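Local atomic coordinates of GTPase activator-like protein (PDB entry 5HIU), a protein that probably acts, as the fungal TSC2 homologue, as a GTPase-activating protein, and is represented here by its all-helical N-terminal part. Residues K113-C116 and Y117-V120; K182-S185 and Q186-L190. All coordinates share one frame; numbering follows the deposited sequence.

Contact 1. Residues K113-C116 and Y117-V120; sequences KDFC and YQLV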
loop_
_atom_site.group_PDB
_atom_site.type_symbol
_atom_site.label_atom_id
_atom_site.label_comp_id
_atom_site.label_asym_id
_atom_site.label_seq_id
_atom_site.Cartn_x
_atom_site.Cartn_y
_atom_site.Cartn_z
ATOM N N LYS A 113 4.143 -2.199 26.910
ATOM C CA LYS A 113 5.229 -1.223 26.904
ATOM C C LYS A 113 6.509 -1.741 26.253
ATOM O O LYS A 113 7.357 -0.950 25.875
ATOM C CB LYS A 113 5.554 -0.797 28.331
ATOM C CG LYS A 113 4.402 -0.149 29.073
ATOM C CD LYS A 113 4.733 -0.003 30.551
ATOM C CE LYS A 113 5.942 0.899 30.768
ATOM N NZ LYS A 113 5.913 1.545 32.117
ATOM N N ASP A 114 6.644 -3.060 26.122
ATOM C CA ASP A 114 7.852 -3.682 25.585
ATOM C C ASP A 114 7.811 -3.967 24.079
ATOM O O ASP A 114 8.728 -4.565 23.537
ATOM C CB ASP A 114 8.133 -4.991 26.323
ATOM C CG ASP A 114 8.400 -4.795 27.793
ATOM O OD1 ASP A 114 8.458 -3.644 28.265
ATOM O OD2 ASP A 114 8.550 -5.815 28.487
ATOM N N PHE A 115 6.777 -3.547 23.379
ATOM C CA PHE A 115 6.695 -3.904 21.972
ATOM C C PHE A 115 7.944 -3.479 21.166
ATOM O O PHE A 115 8.365 -4.182 20.251
ATOM C CB PHE A 115 5.413 -3.320 21.371
ATOM C CG PHE A 115 5.144 -3.755 19.958
ATOM C CD1 PHE A 115 4.763 -5.055 19.679
ATOM C CD2 PHE A 115 5.263 -2.856 18.909
ATOM C CE1 PHE A 115 4.497 -5.453 18.385
ATOM C CE2 PHE A 115 4.992 -3.245 17.616
ATOM C CZ PHE A 115 4.617 -4.550 17.349
ATOM N N CYS A 116 8.534 -2.341 21.495
ATOM C CA CYS A 116 9.688 -1.858 20.750
ATOM C C CYS A 116 10.787 -2.918 20.830
ATOM O O CYS A 116 11.368 -3.298 19.816
ATOM C CB CYS A 116 10.152 -0.486 21.247
ATOM S SG CYS A 116 10.637 -0.416 22.992
ATOM N N TYR A 117 11.012 -3.453 22.026
ATOM C CA TYR A 117 11.992 -4.500 22.222
ATOM C C TYR A 117 11.694 -5.784 21.427
ATOM O O TYR A 117 12.607 -6.387 20.838
ATOM C CB TYR A 117 12.089 -4.815 23.710
ATOM C CG TYR A 117 12.788 -3.742 24.528
ATOM C CD1 TYR A 117 14.140 -3.483 24.345
ATOM C CD2 TYR A 117 12.110 -3.014 25.497
ATOM C CE1 TYR A 117 14.790 -2.522 25.079
ATOM C CE2 TYR A 117 12.768 -2.044 26.256
ATOM C CZ TYR A 117 14.109 -1.812 26.041
ATOM O OH TYR A 117 14.792 -0.864 26.769
ATOM N N GLN A 118 10.429 -6.202 21.405
ATOM C CA GLN A 118 10.039 -7.389 20.646
ATOM C C GLN A 118 10.347 -7.238 19.157
ATOM O O GLN A 118 10.944 -8.123 18.551
ATOM C CB GLN A 118 8.553 -7.638 20.759
ATOM C CG GLN A 118 8.040 -7.782 22.153
ATOM C CD GLN A 118 6.728 -8.481 22.139
ATOM O OE1 GLN A 118 5.692 -7.841 22.105
ATOM N NE2 GLN A 118 6.763 -9.796 22.100
ATOM N N LEU A 119 9.864 -6.127 18.600
ATOM C CA LEU A 119 10.144 -5.647 17.249
ATOM C C LEU A 119 11.607 -5.773 16.936
ATOM O O LEU A 119 11.982 -6.435 15.977
ATOM C CB LEU A 119 9.857 -4.148 17.208
ATOM C CG LEU A 119 9.028 -3.378 16.186
ATOM C CD1 LEU A 119 9.521 -3.558 14.761
ATOM C CD2 LEU A 119 7.564 -3.738 16.253
ATOM N N VAL A 120 12.439 -5.138 17.758
ATOM C CA VAL A 120 13.879 -5.132 17.520
ATOM C C VAL A 120 14.439 -6.566 17.648
ATOM O O VAL A 120 15.248 -7.011 16.830
ATOM C CB VAL A 120 14.605 -4.166 18.478
ATOM C CG1 VAL A 120 16.105 -4.365 18.421
ATOM C CG2 VAL A 120 14.254 -2.715 18.164
#
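The thiol of Cys116 lies over the ring of Tyr117 in the first turn of helix 115-126, one of the helices of the elongated all-helical N-terminal part of TSC2. The contact is local. A short 3-10 segment at Lys113-Asp114 runs directly into the alpha helix.

Three backbone bonds of the i to i+4 kind set the turn. Gln118 N donates to Asp114 O, Leu119 N to Phe115 O and Val120 N to Cys116 O. The bond from Gln118 N to Asp114 O is the longest, at 3.2 Å, and its acceptor belongs to the 3-10 segment. The carbonyl of Asp114 also lies at the edge of the Tyr117 ring.

The polar ends are held from outside the turn. Asp114 OD2 accepts a bond from Trp82 NE1 and forms a salt bridge with Arg78, so helix 75-89 fixes this carboxylate. Gln118 NE2 donates to Leu106 O. Its amide stands nearly upright to the Phe115 ring, the planes 82° apart. Gln118 OE1 comes to the rim of that ring, 3.8 Å from Phe115 CD1.

Phe115 and Leu119, one turn apart, both turn to the buried side of the helix. The Phe115 ring meets Trp146 edge-to-face.

Tyr117 takes another side of the helix, where its ring is nearly parallel to that of Trp82. Its contact with Cys116 is a sulfur-aromatic one. The thiol is set between the backbone N and the carbonyl carbon (chi1 59°), which carries it forward, over the ring of the next residue. Cys116 SG sits over one face, 4.3 Å from the Tyr117 ring centroid and 27° off the normal, and approaches Tyr117 CD2 to 3.9 Å.

Contact 2. Residues K182-S185 and Q186-L190; sequences KNLS and QLFAL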
loop_
_atom_site.group_PDB
_atom_site.type_symbol
_atom_site.label_atom_id
_atom_site.label_comp_id
_atom_site.label_asym_id
_atom_site.label_seq_id
_atom_site.Cartn_x
_atom_site.Cartn_y
_atom_site.Cartn_z
ATOM N N LYS A 182 6.697 5.405 15.391
ATOM C CA LYS A 182 8.010 4.892 15.059
ATOM C C LYS A 182 7.990 3.394 15.027
ATOM O O LYS A 182 8.586 2.797 14.128
ATOM C CB LYS A 182 9.049 5.409 16.046
ATOM C CG LYS A 182 9.269 6.915 15.910
ATOM C CD LYS A 182 9.651 7.573 17.217
ATOM C CE LYS A 182 10.193 8.972 16.972
ATOM N NZ LYS A 182 10.286 9.786 18.218
ATOM N N ASN A 183 7.287 2.794 15.991
ATOM C CA ASN A 183 7.125 1.337 16.059
ATOM C C ASN A 183 6.469 0.792 14.800
ATOM O O ASN A 183 6.915 -0.195 14.217
ATOM C CB ASN A 183 6.255 0.948 17.248
ATOM C CG ASN A 183 7.009 0.958 18.554
ATOM O OD1 ASN A 183 8.203 1.175 18.579
ATOM N ND2 ASN A 183 6.306 0.694 19.653
ATOM N N LEU A 184 5.390 1.461 14.409
ATOM C CA LEU A 184 4.611 1.114 13.234
ATOM C C LEU A 184 5.468 1.198 11.959
ATOM O O LEU A 184 5.470 0.288 11.156
ATOM C CB LEU A 184 3.383 2.027 13.166
ATOM C CG LEU A 184 2.390 1.803 12.027
ATOM C CD1 LEU A 184 1.763 0.422 12.092
ATOM C CD2 LEU A 184 1.308 2.889 12.025
ATOM N N SER A 185 6.237 2.261 11.791
ATOM C CA SER A 185 7.121 2.324 10.630
ATOM C C SER A 185 8.028 1.145 10.574
ATOM O O SER A 185 8.189 0.541 9.537
ATOM C CB SER A 185 7.979 3.555 10.677
ATOM O OG SER A 185 7.134 4.659 10.684
ATOM N N GLN A 186 8.636 0.834 11.704
ATOM C CA GLN A 186 9.688 -0.134 11.729
ATOM C C GLN A 186 9.144 -1.528 11.437
ATOM O O GLN A 186 9.819 -2.348 10.785
ATOM C CB GLN A 186 10.385 -0.107 13.066
ATOM C CG GLN A 186 11.591 -1.015 13.070
ATOM C CD GLN A 186 12.479 -0.804 14.257
ATOM O OE1 GLN A 186 12.163 -0.024 15.151
ATOM N NE2 GLN A 186 13.606 -1.500 14.276
ATOM N N LEU A 187 7.912 -1.767 11.884
ATOM C CA LEU A 187 7.220 -2.985 11.580
ATOM C C LEU A 187 6.871 -3.102 10.082
ATOM O O LEU A 187 7.088 -4.167 9.476
ATOM C CB LEU A 187 5.958 -3.085 12.453
ATOM C CG LEU A 187 5.028 -4.271 12.252
ATOM C CD1 LEU A 187 5.696 -5.606 12.522
ATOM C CD2 LEU A 187 3.852 -4.099 13.181
ATOM N N PHE A 188 6.328 -2.037 9.490
ATOM C CA PHE A 188 6.079 -2.010 8.040
ATOM C C PHE A 188 7.384 -2.334 7.310
ATOM O O PHE A 188 7.407 -3.172 6.404
ATOM C CB PHE A 188 5.625 -0.618 7.542
ATOM C CG PHE A 188 4.164 -0.303 7.761
ATOM C CD1 PHE A 188 3.185 -1.124 7.280
ATOM C CD2 PHE A 188 3.788 0.879 8.397
ATOM C CE1 PHE A 188 1.859 -0.811 7.453
ATOM C CE2 PHE A 188 2.458 1.199 8.584
ATOM C CZ PHE A 188 1.498 0.349 8.117
ATOM N N ALA A 189 8.465 -1.673 7.696
ATOM C CA ALA A 189 9.766 -1.994 7.092
ATOM C C ALA A 189 10.033 -3.497 7.225
ATOM O O ALA A 189 10.424 -4.130 6.264
ATOM C CB ALA A 189 10.898 -1.193 7.728
ATOM N N LEU A 190 9.767 -4.069 8.400
ATOM C CA LEU A 190 10.032 -5.495 8.624
ATOM C C LEU A 190 9.164 -6.384 7.773
ATOM O O LEU A 190 9.606 -7.421 7.320
ATOM C CB LEU A 190 9.835 -5.868 10.091
ATOM C CG LEU A 190 10.311 -7.252 10.516
ATOM C CD1 LEU A 190 11.807 -7.377 10.348
ATOM C CD2 LEU A 190 9.942 -7.498 11.964
#
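Leu184 and Phe188 pack against each other one turn apart on helix 179-198, in an i to i+4 apolar pair. The leucine branch runs alongside the ring in the same direction. Leu184 CG is 3.5 Å from Phe188 CE2, and Leu184 CD1 is 3.7 Å from the same ring carbon. The touch is therefore made at one corner of the ring. The torsions explain it: Leu184 has CG anti to the backbone N (chi1 -178°), while Phe188 has CG beside its backbone N (chi1 -80°). The ring also reaches back to the backbone, with Phe188 CD2 3.3 Å from Leu184 O. Ser185 CA lies at the ring edge.

Four successive alpha-helical bonds run through the turn. Gln186 N donates to Lys182 O, Leu187 N to Asn183 O, Phe188 N to Leu184 O and Ala189 N to Ser185 O. The one joining the packed pair is almost straight, with an N-H...O angle of 176°.

Three polar side chains, of Lys182, Ser185 and Gln186, have partners beyond the turn. Ser185 OG bonds back to Asp181 O, within the same helix. Lys182 NZ reaches Ala177 O. The extended Gln186 chain bonds through NE2 to Glu123 OE1 of helix 115-126.

Helices 139-163, 224-240 and 115-126 pack against this turn. Leu184, Leu187 and Phe188 touch helix 139-163, at Ala154 and Arg158, at Ala150 and at Leu147 respectively. Phe188 also meets Ala229 and Cys230 of helix 224-240, and with Leu184 it touches Asp226 there. Asn183 and Gln186 lie against helix 115-126, the former at Phe115 and Cys116, the latter at Leu119 and Val120.

Contacts 1 and 2 follow one another along the chain and touch in space. Their centres are about 11 Å apart. Helix 115-126 meets helix 179-198 here, and helix 139-163 packs against both turns, as Ala150 touches Phe115 on one and Leu187 on the other. At the interface Leu119 CD1 packs 3.7 Å from Gln186 CG. Cys116 CB is 3.7 Å from Asn183 OD1, and Phe115 CD2 is 3.8 Å from Asn183 ND2. Asn183 thus lies against the start of helix 115-126. Contact 1 lies farther from the chain centre than contact 2, about 24 Å against 14 Å. Each contact stays within its own helix; their side chains meet where these helices pack.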